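Local coordinates for 2-Keto-3-deoxy-(6-phospho-)gluconate aldolase (Thermoproteus tenax, PDB 2R91), which is an aldolase of the dihydrodipicolinate synthetase family, built on a closed eight-stranded TIM barrel, at residues T10-G13 with E19-A22; S180-S185 with A206-A211. All coordinates share one frame; numbering follows the deposited sequence.

Contact 1 of 2, residues T10-G13 with E19-A22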
# COMPACT_ATOMS: atom_id res chain seq x y z
N THR A 10 29.17 15.07 -3.44
CA THR A 10 29.67 16.01 -2.44
C THR A 10 29.58 17.46 -2.95
O THR A 10 30.49 17.90 -3.66
CB THR A 10 31.14 15.70 -2.08
OG1 THR A 10 31.91 15.64 -3.29
CG2 THR A 10 31.32 14.31 -1.37
N PHE A 11 28.52 18.19 -2.58
CA PHE A 11 28.41 19.62 -2.88
C PHE A 11 29.18 20.46 -1.84
O PHE A 11 29.28 20.08 -0.66
CB PHE A 11 26.94 20.10 -2.88
CG PHE A 11 26.12 19.57 -4.02
CD1 PHE A 11 26.00 20.31 -5.20
CD2 PHE A 11 25.47 18.36 -3.92
CE1 PHE A 11 25.24 19.81 -6.27
CE2 PHE A 11 24.69 17.87 -4.97
CZ PHE A 11 24.59 18.60 -6.16
N ARG A 12 29.72 21.58 -2.29
CA ARG A 12 30.22 22.62 -1.39
C ARG A 12 30.07 23.95 -2.10
O ARG A 12 30.39 24.06 -3.29
CB ARG A 12 31.68 22.39 -1.00
CG ARG A 12 32.33 23.59 -0.35
CD ARG A 12 33.81 23.35 -0.07
NE ARG A 12 33.94 22.48 1.09
CZ ARG A 12 35.07 21.92 1.50
NH1 ARG A 12 36.23 22.14 0.85
NH2 ARG A 12 35.05 21.13 2.58
N GLY A 13 29.57 24.96 -1.39
CA GLY A 13 29.34 26.28 -1.98
C GLY A 13 28.35 26.25 -3.14
O GLY A 13 28.44 27.08 -4.07
N GLU A 19 37.25 17.64 -5.26
CA GLU A 19 38.33 17.32 -4.33
C GLU A 19 37.77 16.56 -3.13
O GLU A 19 38.33 15.55 -2.72
CB GLU A 19 39.08 18.57 -3.87
CG GLU A 19 40.00 19.18 -4.95
CD GLU A 19 39.24 19.97 -6.01
OE1 GLU A 19 39.34 19.61 -7.22
OE2 GLU A 19 38.53 20.95 -5.64
N LEU A 20 36.68 17.06 -2.55
CA LEU A 20 35.99 16.29 -1.49
C LEU A 20 35.60 14.89 -2.01
O LEU A 20 35.84 13.89 -1.34
CB LEU A 20 34.76 17.03 -0.98
CG LEU A 20 34.98 18.32 -0.22
CD1 LEU A 20 33.63 18.89 0.18
CD2 LEU A 20 35.90 18.08 1.02
N PHE A 21 35.06 14.83 -3.22
CA PHE A 21 34.60 13.56 -3.80
C PHE A 21 35.72 12.54 -3.99
O PHE A 21 35.57 11.36 -3.65
CB PHE A 21 33.88 13.84 -5.13
CG PHE A 21 33.26 12.63 -5.76
CD1 PHE A 21 32.00 12.19 -5.37
CD2 PHE A 21 33.94 11.92 -6.75
CE1 PHE A 21 31.43 11.06 -5.94
CE2 PHE A 21 33.38 10.80 -7.34
CZ PHE A 21 32.10 10.36 -6.93
N ALA A 22 36.85 13.00 -4.53
CA ALA A 22 38.00 12.14 -4.78
C ALA A 22 38.62 11.62 -3.51
O ALA A 22 39.01 10.48 -3.47
CB ALA A 22 39.10 12.92 -5.60
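Thr10 and Arg12 meet Leu20 and Phe21 in the first beta-alpha connection of the barrel, where a small hairpin of strands 11-12 and 15-16 separates strand 2-6 from helix 18-30. The Thr10 side chain crosses that of Phe21 at about a right angle, and its OG1 comes to 3.2 Å from Phe21 CB, approaching the aromatic ring at its edge and near its plane. The same hydroxyl lies 3.3 Å from Phe21 N, but the angle is too poor for a bond; its polar partner is the carbonyl O of Asp17. With chi1 at 53°, Thr10 OG1 sits between the backbone N and the carbonyl carbon, turned to the start of the helix. Thr10 N is buried and has no partner in the model.

Nearer the surface, Arg12 reaches across Leu20. Its chain bends at chi3 (-76°) and lays one face of the guanidinium on the leucine, with Leu20 CD1 3.4 Å above the plane and offset toward the rim. The other methyl, Leu20 CD2, lies 3.5 Å from Arg12 NH2, the nitrogen that forms a salt bridge with Glu254. The methyls thus support the flat group from one side while the acid holds its end. Leu20 N is in turn bonded to Asp17 OD1, so Asp17 serves both segments. Deeper in, Phe21 packs on Val7 and on Leu56, Ala59 and Ala60 of helix 50-63, as expected of the first helix in the outer layer of a TIM barrel, here entered through a beta hairpin.

Contact 2 of 2, residues S180-S185 with A206-A211; sequences SLVFAS and AGIRDA
The ring of Phe183, the one aromatic group here, does not touch Ile208: its nearest atom, Phe183 CD1, stays 4.8 Å from Ile208 CG2. With CG anti to the backbone N (chi1 158°), the ring is carried away from Ile208, and the Phe183 side chain packs instead on Ile217 and Gln224 of helix 217-237. What Ile208 touches is the root of the residue. Its CG2 branch presses on the helix backbone, 3.6 Å from Phe183 CA, and lies 3.9 Å from Phe183 CB. The longer branch reaches the preceding residue, placing Ile208 CD1 4.0 Å from Val182 CG1 where the two side chains cross at about a right angle. This purely apolar contact is small and buried.

Leu181, at the N-cap position, has a doubly used carbonyl: its O accepts from Ser185 N at 2.8 Å and from Ser185 OG at 2.7 Å. The two donors approach from opposite faces of the carbonyl plane, the hydroxyl 38° out of it.

Helix 182-187 packs on helices 202-213 and 217-237, which also touch each other through Ile208 and Leu223, while Leu181 and Ser185 touch Asn176 of barrel strand 173-176 and Phe183 and Ala184 meet Val188 of the second subunit.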
# COMPACT_ATOMS: atom_id res chain seq x y z
N SER A 180 19.84 -3.09 5.55
CA SER A 180 19.39 -4.10 6.52
C SER A 180 19.62 -5.53 6.02
O SER A 180 19.43 -6.50 6.78
CB SER A 180 17.92 -3.88 6.81
OG SER A 180 17.20 -4.31 5.66
N LEU A 181 20.01 -5.68 4.75
CA LEU A 181 20.21 -7.00 4.13
C LEU A 181 21.65 -7.33 3.68
O LEU A 181 21.86 -8.25 2.88
CB LEU A 181 19.23 -7.23 2.95
CG LEU A 181 17.74 -7.32 3.29
CD1 LEU A 181 16.85 -7.33 2.04
CD2 LEU A 181 17.49 -8.59 4.18
N VAL A 182 22.64 -6.59 4.17
CA VAL A 182 24.04 -6.87 3.78
C VAL A 182 24.48 -8.28 4.18
O VAL A 182 24.96 -9.07 3.36
CB VAL A 182 24.99 -5.82 4.38
CG1 VAL A 182 26.45 -6.23 4.18
CG2 VAL A 182 24.72 -4.41 3.71
N PHE A 183 24.33 -8.58 5.46
CA PHE A 183 24.56 -9.93 5.97
C PHE A 183 23.82 -10.98 5.15
O PHE A 183 24.43 -11.88 4.57
CB PHE A 183 24.20 -9.94 7.47
CG PHE A 183 23.89 -11.29 8.03
CD1 PHE A 183 24.72 -12.38 7.79
CD2 PHE A 183 22.79 -11.45 8.89
CE1 PHE A 183 24.42 -13.65 8.35
CE2 PHE A 183 22.50 -12.71 9.46
CZ PHE A 183 23.30 -13.78 9.20
N ALA A 184 22.50 -10.85 5.05
CA ALA A 184 21.69 -11.81 4.33
C ALA A 184 22.10 -11.99 2.85
O ALA A 184 22.13 -13.11 2.34
CB ALA A 184 20.22 -11.43 4.42
N SER A 185 22.40 -10.88 2.17
CA SER A 185 22.88 -10.96 0.77
C SER A 185 24.15 -11.81 0.61
O SER A 185 24.26 -12.61 -0.30
CB SER A 185 23.17 -9.54 0.25
OG SER A 185 21.99 -8.77 0.26
N ALA A 206 32.86 -4.90 5.07
CA ALA A 206 33.94 -5.86 4.78
C ALA A 206 34.03 -6.87 5.93
O ALA A 206 34.23 -8.05 5.70
CB ALA A 206 35.29 -5.13 4.58
N GLY A 207 33.88 -6.39 7.16
CA GLY A 207 33.82 -7.29 8.33
C GLY A 207 32.68 -8.29 8.22
O GLY A 207 32.85 -9.48 8.49
N ILE A 208 31.50 -7.82 7.80
CA ILE A 208 30.38 -8.75 7.59
C ILE A 208 30.71 -9.78 6.52
O ILE A 208 30.47 -10.98 6.71
CB ILE A 208 29.08 -8.01 7.22
CG1 ILE A 208 28.65 -7.11 8.38
CG2 ILE A 208 27.98 -9.01 6.80
CD1 ILE A 208 27.36 -6.29 8.10
N ARG A 209 31.22 -9.33 5.38
CA ARG A 209 31.57 -10.24 4.28
C ARG A 209 32.60 -11.30 4.73
O ARG A 209 32.47 -12.50 4.42
CB ARG A 209 32.15 -9.45 3.08
CG ARG A 209 32.32 -10.32 1.84
CD ARG A 209 32.82 -9.50 0.61
NE ARG A 209 34.10 -8.85 0.91
CZ ARG A 209 34.68 -7.94 0.13
NH1 ARG A 209 34.09 -7.54 -0.99
NH2 ARG A 209 35.82 -7.38 0.53
N ASP A 210 33.65 -10.84 5.42
CA ASP A 210 34.69 -11.72 5.98
C ASP A 210 34.09 -12.76 6.92
O ASP A 210 34.43 -13.95 6.87
CB ASP A 210 35.69 -10.89 6.78
CG ASP A 210 36.66 -10.11 5.90
OD1 ASP A 210 36.68 -10.35 4.67
OD2 ASP A 210 37.39 -9.24 6.43
N ALA A 211 33.19 -12.30 7.77
CA ALA A 211 32.59 -13.17 8.76
C ALA A 211 31.76 -14.23 8.08
O ALA A 211 31.85 -15.40 8.42
CB ALA A 211 31.77 -12.36 9.78

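In the fold
The chain enters through strand 2-6 and soon makes contact 1, which closes a short loop of five residues and fastens the hairpin to the start of helix 18-30. Six further barrel strands pass before contact 2, which closes a longer loop of 20 residues: helix 182-187 and helix 202-213 meet on either side, in sequence, of the last barrel strand, 192-193. The two loops neither nest nor cross. The centres of contacts 1 and 2 are about 29 Å apart and the nearest atoms of contacts 1 and 2 about 18 Å apart. Arg209, in segment 206-211 but turned away from segment 180-185, reaches back to Asp34 and Met1, joining helix 202-213 to the N-terminal part of the closed barrel.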